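Local coordinates for protein alpha-ketoglutarate-dependent non-heme iron oxygenase EasH (Aspergillus japonicus, PDB 5M0T) that probably oxidises an ergot alkaloid intermediate in cycloclavine biosynthesis, using iron(II) and 2-oxoglutarate as a PhyH-family non-heme oxygenase, at residues 164-176 and 185-197. Sequence-based numbering, arbitrary orientation.
With AKG (2-oxoglutaric acid), chain D.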
loop_
_atom_site.group_PDB
_atom_site.type_symbol
_atom_site.label_atom_id
_atom_site.label_comp_id
_atom_site.label_asym_id
_atom_site.label_seq_id
_atom_site.Cartn_x
_atom_site.Cartn_y
_atom_site.Cartn_z
ATOM N N ALA A 164 7.752 21.332 27.853
ATOM C CA ALA A 164 6.330 21.613 27.954
ATOM C C ALA A 164 6.019 22.925 27.208
ATOM O O ALA A 164 5.161 22.933 26.311
ATOM C CB ALA A 164 5.899 21.707 29.404
ATOM N N GLU A 165 6.780 23.976 27.523
ATOM C CA GLU A 165 6.585 25.311 26.965
ATOM C C GLU A 165 6.869 25.463 25.462
ATOM O O GLU A 165 6.166 26.209 24.784
ATOM C CB GLU A 165 7.434 26.321 27.740
ATOM C CG GLU A 165 6.887 26.601 29.140
ATOM C CD GLU A 165 6.118 27.921 29.227
ATOM O OE1 GLU A 165 6.660 28.948 28.757
ATOM O OE2 GLU A 165 4.995 27.967 29.791
ATOM N N ASN A 166 7.884 24.777 24.940
ATOM C CA ASN A 166 8.298 24.984 23.541
ATOM C C ASN A 166 7.588 24.087 22.526
ATOM O O ASN A 166 7.933 24.118 21.349
ATOM C CB ASN A 166 9.843 24.952 23.381
ATOM C CG ASN A 166 10.432 23.564 23.238
ATOM O OD1 ASN A 166 9.729 22.547 23.209
ATOM N ND2 ASN A 166 11.768 23.525 23.147
ATOM N N GLY A 167 6.612 23.297 22.976
ATOM C CA GLY A 167 5.766 22.520 22.070
ATOM C C GLY A 167 6.042 21.023 21.993
ATOM O O GLY A 167 5.611 20.360 21.036
ATOM N N ALA A 168 6.710 20.468 23.006
ATOM C CA ALA A 168 6.945 19.018 23.056
ATOM C C ALA A 168 5.661 18.242 22.773
ATOM O O ALA A 168 4.596 18.584 23.287
ATOM C CB ALA A 168 7.535 18.595 24.398
ATOM N N THR A 169 5.797 17.206 21.948
ATOM C CA THR A 169 4.704 16.359 21.504
ATOM C C THR A 169 3.925 15.861 22.695
ATOM O O THR A 169 4.522 15.406 23.660
ATOM C CB THR A 169 5.246 15.158 20.707
ATOM O OG1 THR A 169 6.131 15.633 19.693
ATOM C CG2 THR A 169 4.132 14.377 20.041
ATOM N N ARG A 170 2.597 15.970 22.629
ATOM C CA ARG A 170 1.727 15.595 23.737
ATOM C C ARG A 170 1.094 14.251 23.459
ATOM O O ARG A 170 0.752 13.979 22.336
ATOM C CB ARG A 170 0.687 16.684 23.975
ATOM C CG ARG A 170 1.346 18.021 24.278
ATOM C CD ARG A 170 0.415 19.025 24.945
ATOM N NE ARG A 170 1.174 19.826 25.913
ATOM C CZ ARG A 170 0.921 19.950 27.218
ATOM N NH1 ARG A 170 -0.109 19.355 27.796
ATOM N NH2 ARG A 170 1.717 20.718 27.962
ATOM N N VAL A 171 0.977 13.398 24.471
ATOM C CA VAL A 171 0.537 12.012 24.279
ATOM C C VAL A 171 -0.371 11.603 25.419
ATOM O O VAL A 171 -0.231 12.102 26.516
ATOM C CB VAL A 171 1.729 11.017 24.180
ATOM C CG1 VAL A 171 2.681 11.398 23.037
ATOM C CG2 VAL A 171 2.499 10.930 25.491
ATOM N N LEU A 172 -1.321 10.721 25.142
ATOM C CA LEU A 172 -2.179 10.140 26.160
ATOM C C LEU A 172 -1.859 8.646 26.259
ATOM O O LEU A 172 -2.365 7.855 25.466
ATOM C CB LEU A 172 -3.658 10.356 25.824
ATOM C CG LEU A 172 -4.202 11.769 26.063
ATOM C CD1 LEU A 172 -5.624 11.906 25.541
ATOM C CD2 LEU A 172 -4.171 12.141 27.538
ATOM N N PRO A 173 -1.003 8.264 27.229
ATOM C CA PRO A 173 -0.732 6.853 27.485
ATOM C C PRO A 173 -2.012 6.093 27.797
ATOM O O PRO A 173 -2.839 6.591 28.560
ATOM C CB PRO A 173 0.181 6.890 28.713
ATOM C CG PRO A 173 0.829 8.207 28.670
ATOM C CD PRO A 173 -0.179 9.141 28.078
ATOM N N GLY A 174 -2.196 4.929 27.180
ATOM C CA GLY A 174 -3.401 4.117 27.400
ATOM C C GLY A 174 -4.498 4.324 26.370
ATOM O O GLY A 174 -5.424 3.512 26.311
ATOM N N SER A 175 -4.404 5.387 25.550
ATOM C CA SER A 175 -5.457 5.700 24.556
ATOM C C SER A 175 -5.569 4.677 23.425
ATOM O O SER A 175 -6.640 4.515 22.826
ATOM C CB SER A 175 -5.324 7.128 24.010
ATOM O OG SER A 175 -4.062 7.394 23.444
ATOM N N HIS A 176 -4.480 3.965 23.158
ATOM C CA HIS A 176 -4.510 2.793 22.276
ATOM C C HIS A 176 -5.464 1.651 22.676
ATOM O O HIS A 176 -5.727 0.766 21.861
ATOM C CB HIS A 176 -3.087 2.269 22.048
ATOM C CG HIS A 176 -2.520 1.511 23.206
ATOM N ND1 HIS A 176 -2.414 2.041 24.475
ATOM C CD2 HIS A 176 -2.029 0.252 23.286
ATOM C CE1 HIS A 176 -1.891 1.145 25.287
ATOM N NE2 HIS A 176 -1.646 0.050 24.589
ATOM N N PRO A 185 -11.656 13.526 20.712
ATOM C CA PRO A 185 -10.578 13.435 21.693
ATOM C C PRO A 185 -10.570 14.603 22.675
ATOM O O PRO A 185 -11.160 15.646 22.395
ATOM C CB PRO A 185 -9.311 13.443 20.836
ATOM C CG PRO A 185 -9.712 14.132 19.587
ATOM C CD PRO A 185 -11.141 13.772 19.353
ATOM N N PRO A 186 -9.910 14.428 23.826
ATOM C CA PRO A 186 -9.827 15.534 24.777
ATOM C C PRO A 186 -8.949 16.706 24.281
ATOM O O PRO A 186 -8.330 16.623 23.207
ATOM C CB PRO A 186 -9.214 14.879 26.040
ATOM C CG PRO A 186 -9.027 13.422 25.728
ATOM C CD PRO A 186 -9.115 13.262 24.250
ATOM N N LYS A 187 -8.921 17.786 25.063
ATOM C CA LYS A 187 -8.092 18.949 24.763
ATOM C C LYS A 187 -6.607 18.569 24.857
ATOM O O LYS A 187 -6.203 17.796 25.737
ATOM C CB LYS A 187 -8.402 20.104 25.731
ATOM C CG LYS A 187 -9.813 20.699 25.618
ATOM N N ALA A 188 -5.797 19.115 23.955
ATOM C CA ALA A 188 -4.373 18.799 23.904
ATOM C C ALA A 188 -3.655 19.121 25.213
ATOM O O ALA A 188 -2.712 18.418 25.589
ATOM C CB ALA A 188 -3.708 19.520 22.742
ATOM N N ASP A 189 -4.113 20.159 25.923
ATOM C CA ASP A 189 -3.485 20.542 27.191
ATOM C C ASP A 189 -3.752 19.591 28.375
ATOM O O ASP A 189 -3.148 19.760 29.432
ATOM C CB ASP A 189 -3.752 22.022 27.548
ATOM C CG ASP A 189 -5.234 22.360 27.752
ATOM O OD1 ASP A 189 -6.023 21.538 28.284
ATOM O OD2 ASP A 189 -5.598 23.501 27.399
ATOM N N THR A 190 -4.650 18.619 28.223
ATOM C CA THR A 190 -4.788 17.542 29.216
ATOM C C THR A 190 -3.755 16.418 29.002
ATOM O O THR A 190 -3.585 15.574 29.881
ATOM C CB THR A 190 -6.187 16.883 29.206
ATOM O OG1 THR A 190 -6.367 16.138 27.996
ATOM C CG2 THR A 190 -7.307 17.922 29.370
ATOM N N ALA A 191 -3.107 16.389 27.838
ATOM C CA ALA A 191 -2.139 15.338 27.503
ATOM C C ALA A 191 -0.745 15.650 28.042
ATOM O O ALA A 191 -0.453 16.776 28.422
ATOM C CB ALA A 191 -2.100 15.094 25.997
ATOM N N ILE A 192 0.110 14.634 28.071
ATOM C CA ILE A 192 1.426 14.723 28.706
ATOM C C ILE A 192 2.469 15.092 27.645
ATOM O O ILE A 192 2.598 14.401 26.642
ATOM C CB ILE A 192 1.829 13.387 29.364
ATOM C CG1 ILE A 192 0.781 12.964 30.400
ATOM C CG2 ILE A 192 3.214 13.510 30.016
ATOM C CD1 ILE A 192 0.863 11.511 30.816
ATOM N N PRO A 193 3.213 16.184 27.856
ATOM C CA PRO A 193 4.251 16.505 26.887
ATOM C C PRO A 193 5.471 15.583 27.045
ATOM O O PRO A 193 5.840 15.246 28.167
ATOM C CB PRO A 193 4.596 17.962 27.210
ATOM C CG PRO A 193 4.281 18.122 28.647
ATOM C CD PRO A 193 3.163 17.153 28.964
ATOM N N ALA A 194 6.064 15.168 25.932
ATOM C CA ALA A 194 7.243 14.287 25.976
ATOM C C ALA A 194 8.482 15.168 26.123
ATOM O O ALA A 194 9.137 15.561 25.149
ATOM C CB ALA A 194 7.322 13.403 24.740
ATOM N N VAL A 195 8.783 15.493 27.368
ATOM C CA VAL A 195 9.939 16.321 27.683
ATOM C C VAL A 195 11.205 15.490 27.438
ATOM O O VAL A 195 11.319 14.389 27.959
ATOM C CB VAL A 195 9.865 16.836 29.131
ATOM C CG1 VAL A 195 11.132 17.589 29.487
ATOM C CG2 VAL A 195 8.646 17.744 29.306
ATOM N N MET A 196 12.141 16.015 26.652
ATOM C CA MET A 196 13.199 15.197 26.049
ATOM C C MET A 196 14.378 16.045 25.637
ATOM O O MET A 196 14.198 17.176 25.239
ATOM C CB MET A 196 12.682 14.519 24.776
ATOM C CG MET A 196 11.844 13.273 24.975
ATOM S SD MET A 196 11.471 12.444 23.416
ATOM C CE MET A 196 10.547 13.728 22.544
ATOM N N ASN A 197 15.593 15.487 25.730
ATOM C CA ASN A 197 16.786 16.128 25.190
ATOM C C ASN A 197 17.024 15.692 23.763
ATOM O O ASN A 197 16.402 14.739 23.318
ATOM C CB ASN A 197 17.981 15.804 26.074
ATOM C CG ASN A 197 17.879 16.495 27.420
ATOM O OD1 ASN A 197 17.805 15.862 28.469
ATOM N ND2 ASN A 197 17.829 17.826 27.389
HETATM C C1 AKG D . 1.649 14.460 12.988
HETATM O O1 AKG D . 0.979 13.481 12.666
HETATM O O2 AKG D . 1.910 15.471 12.194
HETATM C C2 AKG D . 2.285 14.620 14.377
HETATM O O5 AKG D . 1.798 13.996 15.300
HETATM C C3 AKG D . 3.493 15.498 14.581
HETATM C C4 AKG D . 3.874 15.635 16.046
HETATM C C5 AKG D . 5.057 16.529 16.299
HETATM O O3 AKG D . 5.744 16.902 15.244
HETATM O O4 AKG D . 5.354 16.870 17.421
#
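Arg170 and Pro193 lie side by side and point the same way, a non-hydrogen-bonded pair in a short antiparallel ladder that belongs to the cupin-type β-fold of the PhyH oxygenases. Strand 170-171 is the middle of this small sheet, with 192-193 on one flank and 210-211 on the other. The Arg170 chain bends at chi3 (144°), which lays one face of its guanidinium against the Pro193 ring, with NH2 3.7 Å from Pro193 CG. Ala164 CB reaches the same Pro193 CG near the rim of the ring. Carbonyls of the 3-10 segment and the residue after it gather round the arginine: Ala188 O sits at the guanidinium edge, close to its plane, and Ala191 O approaches NH1 obliquely, at too poor an angle for a hydrogen bond.

Next along the ladder, Val171 and Ile192 form the hydrogen-bonded pair, linked through Val171 N to Ile192 O (2.9 Å) and Ile192 N to Val171 O (3.0 Å). Their side chains emerge on the face opposite Arg170 and Pro193, and Val171 there touches Val33 of strand 33-37. Beyond the pair, the Pro173 ring crosses the Ile192 side chain at about a right angle, CD to CD1. The two methyls of Leu172 divide their work: CD1 reaches toward the Pro186 ring and meets its CG at 3.7 Å, while CD2 packs on Ala191.

At the other end the ladder reaches the pocket of 2-oxoglutarate, which is also hydrogen-bonded to Arg222 NH2. Ala194 N donates to Thr169 O, nearly along the C=O axis, fixing the backbone of a residue whose side chain contacts the cosubstrate. With OG1 beside its own backbone N (chi1 -51°), Thr169 OG1 gives a 2.7 Å hydrogen bond to O4 of the C5 carboxylate.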